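Local coordinates for protein N-acetylcysteine deacetylase (Bacillus subtilis, PDB 1YSJ) that probably catalyses the deacetylation of N-acetylcysteine to cysteine and acetate, binding two divalent metal ions per subunit for this hydrolysis, at residues Leu47-Val52 against Phe153-Glu158; Arg95-Ala100 against Cys122-His127; Glu53-Ile58 against Thr77-Glu82; Gly162-Leu167 against Phe351-Glu356. The protein carries 1 engineered substitution. One frame throughout, in Å; residues are numbered along the deposited sequence.

Contact 1 of 4, residues Leu47-Val52 against Phe153-Glu158; sequences LSFQEV and FQPAEE. With NI (nickel (II) ion), chain D.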
# COMPACT_ATOMS: atom_id res chain seq x y z
N LEU A 47 -2.71 -30.87 3.36
CA LEU A 47 -2.44 -29.55 3.95
C LEU A 47 -2.75 -29.51 5.45
O LEU A 47 -3.42 -30.40 5.96
CB LEU A 47 -3.20 -28.46 3.19
CG LEU A 47 -2.86 -28.33 1.70
CD1 LEU A 47 -3.81 -27.40 0.96
CD2 LEU A 47 -1.43 -27.86 1.51
N SER A 48 -2.24 -28.49 6.14
CA SER A 48 -2.48 -28.25 7.58
C SER A 48 -3.94 -28.42 7.98
O SER A 48 -4.83 -27.82 7.37
CB SER A 48 -2.02 -26.84 7.97
OG SER A 48 -0.61 -26.69 7.86
N PHE A 49 -4.17 -29.24 9.01
CA PHE A 49 -5.51 -29.59 9.53
C PHE A 49 -6.41 -30.39 8.56
O PHE A 49 -7.59 -30.61 8.85
CB PHE A 49 -6.25 -28.35 10.06
CG PHE A 49 -5.70 -27.82 11.36
CD1 PHE A 49 -5.49 -26.45 11.52
CD2 PHE A 49 -5.37 -28.68 12.41
CE1 PHE A 49 -4.97 -25.95 12.71
CE2 PHE A 49 -4.85 -28.19 13.60
CZ PHE A 49 -4.65 -26.81 13.76
N GLN A 50 -5.84 -30.83 7.44
CA GLN A 50 -6.57 -31.59 6.42
C GLN A 50 -5.94 -32.96 6.21
O GLN A 50 -6.20 -33.63 5.20
CB GLN A 50 -6.61 -30.82 5.10
CG GLN A 50 -7.34 -29.48 5.17
CD GLN A 50 -7.58 -28.87 3.80
OE1 GLN A 50 -8.35 -29.42 2.98
NE2 GLN A 50 -6.95 -27.73 3.54
N GLU A 51 -5.14 -33.38 7.19
CA GLU A 51 -4.38 -34.63 7.12
C GLU A 51 -5.23 -35.83 7.55
O GLU A 51 -4.87 -36.55 8.48
CB GLU A 51 -3.09 -34.55 7.95
CG GLU A 51 -2.34 -33.22 7.87
CD GLU A 51 -2.78 -32.20 8.93
OE1 GLU A 51 -3.86 -32.38 9.54
OE2 GLU A 51 -2.05 -31.22 9.16
N VAL A 52 -6.35 -36.02 6.87
CA VAL A 52 -7.30 -37.09 7.18
C VAL A 52 -6.72 -38.46 6.83
O VAL A 52 -6.71 -39.38 7.66
CB VAL A 52 -8.66 -36.85 6.46
CG1 VAL A 52 -9.65 -37.99 6.74
CG2 VAL A 52 -9.26 -35.51 6.90
N PHE A 153 2.31 -37.26 16.58
CA PHE A 153 2.26 -36.98 15.15
C PHE A 153 1.36 -35.77 14.96
O PHE A 153 0.14 -35.87 14.95
CB PHE A 153 1.82 -38.22 14.36
CG PHE A 153 2.77 -39.38 14.48
CD1 PHE A 153 2.61 -40.33 15.50
CD2 PHE A 153 3.84 -39.52 13.60
CE1 PHE A 153 3.49 -41.40 15.63
CE2 PHE A 153 4.73 -40.60 13.72
CZ PHE A 153 4.56 -41.53 14.74
N GLN A 154 2.00 -34.62 14.83
CA GLN A 154 1.36 -33.33 14.99
C GLN A 154 0.90 -32.73 13.66
O GLN A 154 1.68 -32.63 12.71
CB GLN A 154 2.33 -32.37 15.68
CG GLN A 154 1.83 -30.94 15.78
CD GLN A 154 2.95 -29.93 15.87
OE1 GLN A 154 3.80 -30.00 16.76
NE2 GLN A 154 2.94 -28.96 14.95
N PRO A 155 -0.37 -32.29 13.60
CA PRO A 155 -0.85 -31.61 12.39
C PRO A 155 -0.41 -30.15 12.39
O PRO A 155 0.02 -29.64 13.43
CB PRO A 155 -2.37 -31.68 12.54
CG PRO A 155 -2.59 -31.65 14.02
CD PRO A 155 -1.42 -32.38 14.64
N ALA A 156 -0.48 -29.50 11.23
CA ALA A 156 -0.45 -28.04 11.14
C ALA A 156 0.80 -27.34 11.70
O ALA A 156 0.69 -26.29 12.36
CB ALA A 156 -1.73 -27.45 11.77
N GLU A 157 1.98 -27.90 11.44
CA GLU A 157 3.23 -27.22 11.80
C GLU A 157 3.43 -25.99 10.91
O GLU A 157 3.86 -24.93 11.38
CB GLU A 157 4.42 -28.17 11.67
CG GLU A 157 5.76 -27.61 12.20
CD GLU A 157 6.45 -26.65 11.24
OE1 GLU A 157 6.37 -26.84 10.00
OE2 GLU A 157 7.09 -25.69 11.72
N GLU A 158 3.09 -26.13 9.64
CA GLU A 158 3.35 -25.09 8.65
C GLU A 158 2.59 -23.79 8.92
O GLU A 158 3.01 -22.73 8.46
CB GLU A 158 3.10 -25.60 7.23
CG GLU A 158 3.99 -26.78 6.81
CD GLU A 158 5.46 -26.40 6.64
OE1 GLU A 158 5.83 -25.21 6.76
OE2 GLU A 158 6.27 -27.31 6.39
NI NI D . 8.15 -25.82 6.44
O HOH W 1 8.76 -26.58 8.71
O HOH W 2 9.56 -24.29 7.51
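The CA atoms of Ser48 and Ala156 come within 4.1 Å of each other where a type II beta turn, Leu47 to Gln50, lies against the chain as it leaves strand 148-154. Ala156 is gripped from two directions: its CB sits over the centre of one face of the Phe49 ring, a CH-pi contact of 3.5 Å from CB to the ring centroid, while its CA lies 3.6 Å from Ser48 OG. Pro155 CG meets the same ring obliquely, at Phe49 CE2. In this M20 peptidase fold, the loop after the sheet strand carries Glu158 to the dinuclear metal site, where OE1 and OE2 both bind one nickel ion; Glu157 OE1 accepts a hydrogen bond from a water on that nickel. Glu51, at the N-cap position of helix 52-64, bends at chi2 (90°), which lays its carboxylate across Pro155 CB. Two backbone N-H groups then reach Glu51 OE2 from opposite faces of the carboxylate: Ala156 N at 3.1 Å, on the syn side, and Phe49 N at 2.9 Å, from well above the plane. Glu51 OE1 is hydrogen-bonded to Thr77, and Ser48 OG to Asp99.

Contact 2 of 4, residues Arg95-Ala100 against Cys122-His127; sequences RADIDA and CGHDFH. With NI (nickel (II) ion), chain C; NI (nickel (II) ion), chain D.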
# COMPACT_ATOMS: atom_id res chain seq x y z
N ARG A 95 8.36 -36.15 18.82
CA ARG A 95 7.43 -35.45 17.97
C ARG A 95 7.84 -35.49 16.50
O ARG A 95 9.00 -35.28 16.15
CB ARG A 95 7.28 -34.01 18.47
CG ARG A 95 6.34 -33.11 17.66
CD ARG A 95 7.07 -32.46 16.49
NE ARG A 95 6.48 -31.18 16.15
CZ ARG A 95 7.08 -30.23 15.44
NH1 ARG A 95 8.31 -30.43 14.96
NH2 ARG A 95 6.45 -29.09 15.21
N ALA A 96 6.85 -35.75 15.64
CA ALA A 96 6.97 -35.57 14.19
C ALA A 96 5.81 -34.72 13.67
O ALA A 96 4.70 -34.79 14.20
CB ALA A 96 7.00 -36.92 13.48
N ASP A 97 6.06 -33.92 12.64
CA ASP A 97 5.01 -33.13 11.98
C ASP A 97 4.52 -33.82 10.71
O ASP A 97 5.31 -34.44 10.00
CB ASP A 97 5.50 -31.70 11.68
CG ASP A 97 6.98 -31.63 11.32
OD1 ASP A 97 7.58 -32.67 10.95
OD2 ASP A 97 7.54 -30.52 11.41
N ILE A 98 3.22 -33.73 10.43
CA ILE A 98 2.62 -34.55 9.37
C ILE A 98 2.03 -33.80 8.16
O ILE A 98 1.56 -34.43 7.21
CB ILE A 98 1.56 -35.55 9.94
CG1 ILE A 98 0.31 -34.81 10.46
CG2 ILE A 98 2.18 -36.42 11.03
CD1 ILE A 98 -0.87 -35.73 10.79
N ASP A 99 2.05 -32.46 8.19
CA ASP A 99 1.41 -31.65 7.14
C ASP A 99 2.33 -31.25 5.98
O ASP A 99 3.54 -31.08 6.15
CB ASP A 99 0.74 -30.40 7.75
CG ASP A 99 1.73 -29.46 8.44
OD1 ASP A 99 2.79 -29.92 8.95
OD2 ASP A 99 1.44 -28.25 8.49
N ALA A 100 1.74 -31.09 4.79
CA ALA A 100 2.46 -30.67 3.59
C ALA A 100 2.18 -29.20 3.23
O ALA A 100 1.65 -28.45 4.06
CB ALA A 100 2.10 -31.58 2.43
N CYS A 122 8.91 -29.91 2.69
CA CYS A 122 9.66 -29.65 3.91
C CYS A 122 10.11 -30.94 4.60
O CYS A 122 10.66 -30.90 5.70
CB CYS A 122 8.83 -28.77 4.85
SG CYS A 122 9.81 -27.73 5.97
N GLY A 123 9.87 -32.08 3.96
CA GLY A 123 10.33 -33.39 4.46
C GLY A 123 9.56 -33.97 5.64
O GLY A 123 10.07 -34.84 6.34
N HIS A 124 8.34 -33.50 5.86
CA HIS A 124 7.52 -33.97 6.99
C HIS A 124 7.07 -35.42 6.81
O HIS A 124 6.79 -36.12 7.80
CB HIS A 124 6.32 -33.05 7.19
CG HIS A 124 6.69 -31.66 7.63
ND1 HIS A 124 5.76 -30.76 8.10
CD2 HIS A 124 7.88 -31.03 7.67
CE1 HIS A 124 6.36 -29.63 8.40
NE2 HIS A 124 7.65 -29.76 8.15
N ASP A 125 6.99 -35.85 5.56
CA ASP A 125 6.79 -37.26 5.24
C ASP A 125 7.95 -38.08 5.80
O ASP A 125 7.73 -39.10 6.46
CB ASP A 125 6.63 -37.46 3.72
CG ASP A 125 7.76 -36.84 2.90
OD1 ASP A 125 8.38 -35.85 3.35
OD2 ASP A 125 8.04 -37.35 1.79
N PHE A 126 9.18 -37.62 5.57
CA PHE A 126 10.39 -38.19 6.17
C PHE A 126 10.37 -38.21 7.70
O PHE A 126 10.67 -39.24 8.30
CB PHE A 126 11.65 -37.47 5.65
CG PHE A 126 12.89 -37.73 6.48
CD1 PHE A 126 13.56 -38.94 6.39
CD2 PHE A 126 13.38 -36.75 7.34
CE1 PHE A 126 14.70 -39.18 7.15
CE2 PHE A 126 14.52 -36.97 8.11
CZ PHE A 126 15.18 -38.19 8.01
N HIS A 127 10.03 -37.08 8.33
CA HIS A 127 9.95 -37.01 9.79
C HIS A 127 8.99 -38.05 10.34
O HIS A 127 9.32 -38.77 11.29
CB HIS A 127 9.52 -35.62 10.29
CG HIS A 127 10.43 -34.51 9.86
ND1 HIS A 127 9.99 -33.21 9.73
CD2 HIS A 127 11.74 -34.51 9.53
CE1 HIS A 127 11.00 -32.45 9.33
NE2 HIS A 127 12.07 -33.21 9.20
NI NI C . 9.16 -28.38 8.34
NI NI D . 8.15 -25.82 6.44
O HOH W 1 8.76 -26.58 8.71
O HOH W 3 8.64 -28.57 10.54
O HOH W 2 9.56 -24.29 7.51
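The imidazole of His124 carries the carboxylate of Asp97 over one face, with OD2 3.3 Å above the ring plane near its rim and the two planes only 9° apart, while Asp99 OD1 lies at the ring edge, in plane. The His127 ring has Asp97 OD1 at its edge and Gly123 O over the centre of one face. Asp97 thus serves both histidines. Its OD1 accepts a hydrogen bond from His127 ND1 at 2.8 Å through the syn lone pair, nearly coplanar with the ring, and OD2 belongs to the stack on His124. A chi1 of 35°, with CG between the backbone N and the carbonyl carbon, turns the carboxylate over the His124 ring and toward His127. On its opposite face the carboxylate looks onto the guanidinium of Arg95, whose NH1 is 3.6 Å from Asp97 OD2, a long, charge-only salt bridge. Replacing the carboxylate by the methyl of an alanine would probably leave His127 ND1 without its acceptor, so that this ring is less firmly oriented, and take away the group stacked on His124. The second tether of His124 is the 3.2 Å hydrogen bond from its ND1 to Asp99 OD1, met from above the carboxylate plane; Asp99 OD2, shared with Ser48, also takes the backbone N-H of Glu158. With ND1 fixed, NE2 binds one nickel ion. His124 and His182 complete that ion's protein ligands with Cys122, whose SG bridges to the second nickel, held also by Glu158 and His374. Second-shell carboxylates thus position a first-shell histidine in the cysteine-bridged dinuclear centre of this M20-family hydrolase.

Contact 3 of 4, residues Glu53-Ile58 against Thr77-Glu82; sequences ETTKKI and TGVIAE. Engineered in segment 77-82: Gly78 (natural residue Ala).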
# COMPACT_ATOMS: atom_id res chain seq x y z
N GLU A 53 -6.22 -38.59 5.60
CA GLU A 53 -5.69 -39.86 5.11
C GLU A 53 -4.34 -40.19 5.73
O GLU A 53 -4.04 -41.36 5.98
CB GLU A 53 -5.58 -39.84 3.58
CG GLU A 53 -6.92 -39.84 2.85
CD GLU A 53 -7.84 -40.97 3.28
OE1 GLU A 53 -7.41 -42.15 3.25
OE2 GLU A 53 -8.99 -40.69 3.66
N THR A 54 -3.54 -39.15 5.98
CA THR A 54 -2.23 -39.29 6.63
C THR A 54 -2.42 -39.84 8.05
O THR A 54 -1.74 -40.79 8.45
CB THR A 54 -1.48 -37.94 6.66
OG1 THR A 54 -1.47 -37.38 5.34
CG2 THR A 54 -0.04 -38.12 7.13
N THR A 55 -3.35 -39.25 8.79
CA THR A 55 -3.73 -39.71 10.13
C THR A 55 -4.20 -41.17 10.09
O THR A 55 -3.86 -41.96 10.97
CB THR A 55 -4.83 -38.80 10.71
OG1 THR A 55 -4.31 -37.47 10.86
CG2 THR A 55 -5.31 -39.30 12.06
N LYS A 56 -4.98 -41.50 9.07
CA LYS A 56 -5.49 -42.85 8.88
C LYS A 56 -4.34 -43.85 8.66
O LYS A 56 -4.33 -44.92 9.26
CB LYS A 56 -6.47 -42.87 7.71
CG LYS A 56 -7.31 -44.13 7.60
CD LYS A 56 -7.87 -44.29 6.19
CE LYS A 56 -9.07 -43.38 5.95
NZ LYS A 56 -10.27 -43.85 6.70
N LYS A 57 -3.38 -43.48 7.81
CA LYS A 57 -2.25 -44.35 7.48
C LYS A 57 -1.34 -44.57 8.68
O LYS A 57 -0.96 -45.70 8.96
CB LYS A 57 -1.46 -43.79 6.30
CG LYS A 57 -2.16 -43.95 4.96
CD LYS A 57 -1.69 -42.92 3.94
CE LYS A 57 -2.45 -43.07 2.63
NZ LYS A 57 -2.01 -42.08 1.61
N ILE A 58 -1.01 -43.49 9.39
CA ILE A 58 -0.18 -43.55 10.60
C ILE A 58 -0.80 -44.49 11.64
O ILE A 58 -0.10 -45.36 12.17
CB ILE A 58 0.09 -42.14 11.19
CG1 ILE A 58 0.85 -41.27 10.19
CG2 ILE A 58 0.88 -42.23 12.50
CD1 ILE A 58 0.75 -39.79 10.49
N THR A 77 -7.21 -34.55 13.26
CA THR A 77 -6.04 -35.08 12.56
C THR A 77 -4.85 -35.10 13.51
O THR A 77 -4.76 -34.28 14.43
CB THR A 77 -5.70 -34.28 11.28
OG1 THR A 77 -5.40 -32.93 11.63
CG2 THR A 77 -6.87 -34.30 10.29
N GLY A 78 -3.94 -36.03 13.28
CA GLY A 78 -2.81 -36.21 14.18
C GLY A 78 -3.01 -37.47 14.99
O GLY A 78 -4.15 -37.88 15.24
N VAL A 79 -1.91 -38.09 15.39
CA VAL A 79 -1.94 -39.37 16.07
C VAL A 79 -1.06 -39.31 17.30
O VAL A 79 0.08 -38.83 17.23
CB VAL A 79 -1.48 -40.54 15.13
CG1 VAL A 79 -1.58 -41.88 15.83
CG2 VAL A 79 -2.30 -40.56 13.85
N ILE A 80 -1.59 -39.78 18.42
CA ILE A 80 -0.83 -39.91 19.65
C ILE A 80 -0.72 -41.39 20.00
O ILE A 80 -1.73 -42.08 20.14
CB ILE A 80 -1.47 -39.13 20.84
CG1 ILE A 80 -1.94 -37.72 20.40
CG2 ILE A 80 -0.52 -39.07 22.04
CD1 ILE A 80 -0.84 -36.76 19.90
N ALA A 81 0.51 -41.86 20.10
CA ALA A 81 0.78 -43.25 20.43
C ALA A 81 1.66 -43.32 21.68
O ALA A 81 2.24 -42.31 22.10
CB ALA A 81 1.44 -43.96 19.25
N GLU A 82 1.76 -44.51 22.27
CA GLU A 82 2.48 -44.67 23.53
C GLU A 82 3.10 -46.06 23.63
O GLU A 82 2.45 -47.07 23.33
CB GLU A 82 1.52 -44.42 24.71
CG GLU A 82 2.16 -44.45 26.09
CD GLU A 82 1.27 -43.84 27.17
OE1 GLU A 82 1.12 -42.60 27.19
OE2 GLU A 82 0.73 -44.61 28.01
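Thr55 lays its methyl alongside Val79, the two side chains running antiparallel with Thr55 CG2 3.7 Å from Val79 CG2. The pair lies where helix 52-64 packs on the mixed sheet of the alpha/beta domain, over the start of strand 79-84, an antiparallel neighbour of strand 148-154. The two branches of Thr55 have separate work. With chi1 at -63°, OG1 stands beside the backbone N and CG2 opposite it, which turns the hydroxyl to the loop before the strand and the methyl to the apolar side. OG1 accepts a nearly straight hydrogen bond from Gly78 N, 2.8 Å long with an angle of 171° at the hydrogen, and also bonds to the carbonyl O of Glu51 one helical turn back, so the hydroxyl joins the start of the helix to the loop leading into strand 79-84. A valine in its place would keep the bulk but probably leave the Gly78 N-H and the Glu51 carbonyl without their common partner. Gly78 is an engineered residue, alanine in the natural protein. Beside it, Thr77 presses its CA against the same hydroxyl, its own OG1 being taken up by the Glu51 carboxylate. One turn further along the helix, Ile58 continues the apolar strip against Val79, and both residues touch Phe153 of the adjoining strand. Val79 CG2 is the methyl common to the apolar contacts: it lies 3.8 Å from Ile58 CG2 and 3.6 Å from the carbonyl O of Thr55.

Contact 4 of 4, residues Gly162-Leu167 against Phe351-Glu356; sequences GARKVL and FALYQE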
# COMPACT_ATOMS: atom_id res chain seq x y z
N GLY A 162 -0.66 -26.43 15.15
CA GLY A 162 -0.82 -27.81 15.61
C GLY A 162 -0.28 -28.11 16.99
O GLY A 162 -0.91 -28.84 17.76
N ALA A 163 0.89 -27.57 17.31
CA ALA A 163 1.50 -27.73 18.62
C ALA A 163 0.61 -27.16 19.74
O ALA A 163 0.50 -27.76 20.81
CB ALA A 163 2.88 -27.09 18.66
N ARG A 164 -0.03 -26.03 19.47
CA ARG A 164 -0.98 -25.44 20.41
C ARG A 164 -2.20 -26.34 20.65
O ARG A 164 -2.66 -26.46 21.78
CB ARG A 164 -1.42 -24.05 19.94
CG ARG A 164 -2.24 -23.26 20.97
CD ARG A 164 -2.57 -21.86 20.48
NE ARG A 164 -1.50 -20.90 20.75
CZ ARG A 164 -0.58 -20.51 19.87
NH1 ARG A 164 -0.59 -20.97 18.62
NH2 ARG A 164 0.35 -19.64 20.23
N LYS A 165 -2.69 -26.98 19.59
CA LYS A 165 -3.82 -27.92 19.68
C LYS A 165 -3.47 -29.17 20.49
O LYS A 165 -4.29 -29.65 21.28
CB LYS A 165 -4.31 -28.33 18.29
CG LYS A 165 -4.95 -27.21 17.46
CD LYS A 165 -6.29 -26.76 18.04
CE LYS A 165 -6.88 -25.61 17.25
NZ LYS A 165 -7.90 -24.87 18.04
N VAL A 166 -2.26 -29.68 20.28
CA VAL A 166 -1.70 -30.82 21.01
C VAL A 166 -1.59 -30.50 22.51
O VAL A 166 -2.02 -31.29 23.35
CB VAL A 166 -0.31 -31.24 20.42
CG1 VAL A 166 0.45 -32.17 21.37
CG2 VAL A 166 -0.47 -31.86 19.03
N LEU A 167 -1.02 -29.34 22.82
CA LEU A 167 -0.88 -28.89 24.21
C LEU A 167 -2.23 -28.75 24.89
O LEU A 167 -2.42 -29.23 26.02
CB LEU A 167 -0.11 -27.56 24.29
CG LEU A 167 1.43 -27.63 24.22
CD1 LEU A 167 2.03 -26.27 23.90
CD2 LEU A 167 2.01 -28.18 25.52
N PHE A 351 7.34 -26.39 17.44
CA PHE A 351 7.96 -27.23 18.47
C PHE A 351 8.39 -26.37 19.67
O PHE A 351 8.40 -26.85 20.81
CB PHE A 351 9.16 -28.00 17.90
CG PHE A 351 9.80 -28.94 18.88
CD1 PHE A 351 9.31 -30.23 19.05
CD2 PHE A 351 10.91 -28.55 19.63
CE1 PHE A 351 9.90 -31.11 19.95
CE2 PHE A 351 11.51 -29.43 20.54
CZ PHE A 351 11.00 -30.71 20.70
N ALA A 352 8.71 -25.10 19.41
CA ALA A 352 9.11 -24.13 20.44
C ALA A 352 8.04 -23.93 21.51
O ALA A 352 8.35 -23.68 22.67
CB ALA A 352 9.48 -22.81 19.80
N LEU A 353 6.78 -24.03 21.09
CA LEU A 353 5.64 -23.93 22.01
C LEU A 353 5.67 -25.03 23.08
O LEU A 353 5.33 -24.77 24.24
CB LEU A 353 4.32 -23.98 21.24
CG LEU A 353 3.85 -22.71 20.51
CD1 LEU A 353 2.57 -23.01 19.76
CD2 LEU A 353 3.64 -21.54 21.48
N TYR A 354 6.09 -26.23 22.70
CA TYR A 354 6.27 -27.32 23.67
C TYR A 354 7.33 -26.97 24.71
O TYR A 354 7.13 -27.20 25.90
CB TYR A 354 6.68 -28.62 22.97
CG TYR A 354 5.68 -29.17 21.98
CD1 TYR A 354 6.07 -29.47 20.68
CD2 TYR A 354 4.35 -29.42 22.35
CE1 TYR A 354 5.17 -29.98 19.76
CE2 TYR A 354 3.44 -29.94 21.44
CZ TYR A 354 3.86 -30.22 20.15
OH TYR A 354 2.97 -30.73 19.23
N GLN A 355 8.44 -26.39 24.24
CA GLN A 355 9.58 -26.04 25.09
C GLN A 355 9.32 -24.88 26.05
O GLN A 355 10.10 -24.66 26.98
CB GLN A 355 10.81 -25.73 24.23
CG GLN A 355 11.41 -26.93 23.53
CD GLN A 355 12.38 -26.54 22.43
OE1 GLN A 355 13.41 -27.19 22.24
NE2 GLN A 355 12.06 -25.47 21.72
N GLU A 356 8.25 -24.13 25.82
CA GLU A 356 7.80 -23.11 26.76
C GLU A 356 7.26 -23.75 28.03
O GLU A 356 7.23 -23.12 29.09
CB GLU A 356 6.71 -22.23 26.15
CG GLU A 356 7.21 -21.11 25.25
CD GLU A 356 6.18 -20.01 25.06
OE1 GLU A 356 6.53 -18.83 25.24
OE2 GLU A 356 5.01 -20.33 24.74
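Tyr354 projects its ring from the short, weakly bonded helix 351-355 into a hollow on helix 162-168 formed by Ala163, Val166 and Leu167. The segments' axes approach to 8.6 Å, with 39° between their directions. Ala163 forms the floor under one face of the ring, its CB 3.6 Å from Tyr354 CZ in a CH-pi contact. Val166 comes in at the ring edge, close to its plane, with CG1 3.7 Å from Tyr354 CE2, and Leu167 closes the near end obliquely, CG against Tyr354 CD2. A chi1 of -61°, which places CG beside the backbone N, swings the ring across to the neighbouring helix, so that the phenol oxygen ends deep between Ala163 CA and Val166 CB. The next bump is Leu353. Its CD1 reaches up to Ala163 CB and under the guanidinium of Arg164, lying 3.7 Å from that plane and offset toward its rim; the bend of Arg164 at chi3 (-85°) folds the flat group back over the leucine. Leu167 CD1 packs in return against the carbonyl O of Leu353, 3.6 Å away. Beneath, Tyr354 and Val166 rest on Ile152 of strand 148-154, which ties both helices to the central sheet. The contact is thus almost wholly one of shape and apolar surface. The phenol OH, buried here, is satisfied by a hydrogen bond to Gln154 OE1 that anchors the far end of the side chain, while Ala163 on the face and Val166 at the edge probably limit rotation of the ring.

How the contacts relate
From the N terminus, contact 1 opens at residue 47 and closes at 158, and two smaller loops lie inside it in series: contact 3, from 53 to 82, and contact 2, from 95 to 127. Contact 4 opens at 162, after contact 1 has closed, and spans 183 residues, including the separate four-stranded antiparallel sheet, before returning at 351. None cross. Contacts 1, 2 and 3 meet on neighbouring strands of the mixed sheet, joined by Ser48 with Asp99 and Glu51 with Thr77, and contacts 1 and 2 share a nickel ion and two of its waters. Contact 4 touches contact 1 through Gln154 and contact 2 through Arg95, but does not touch contact 3.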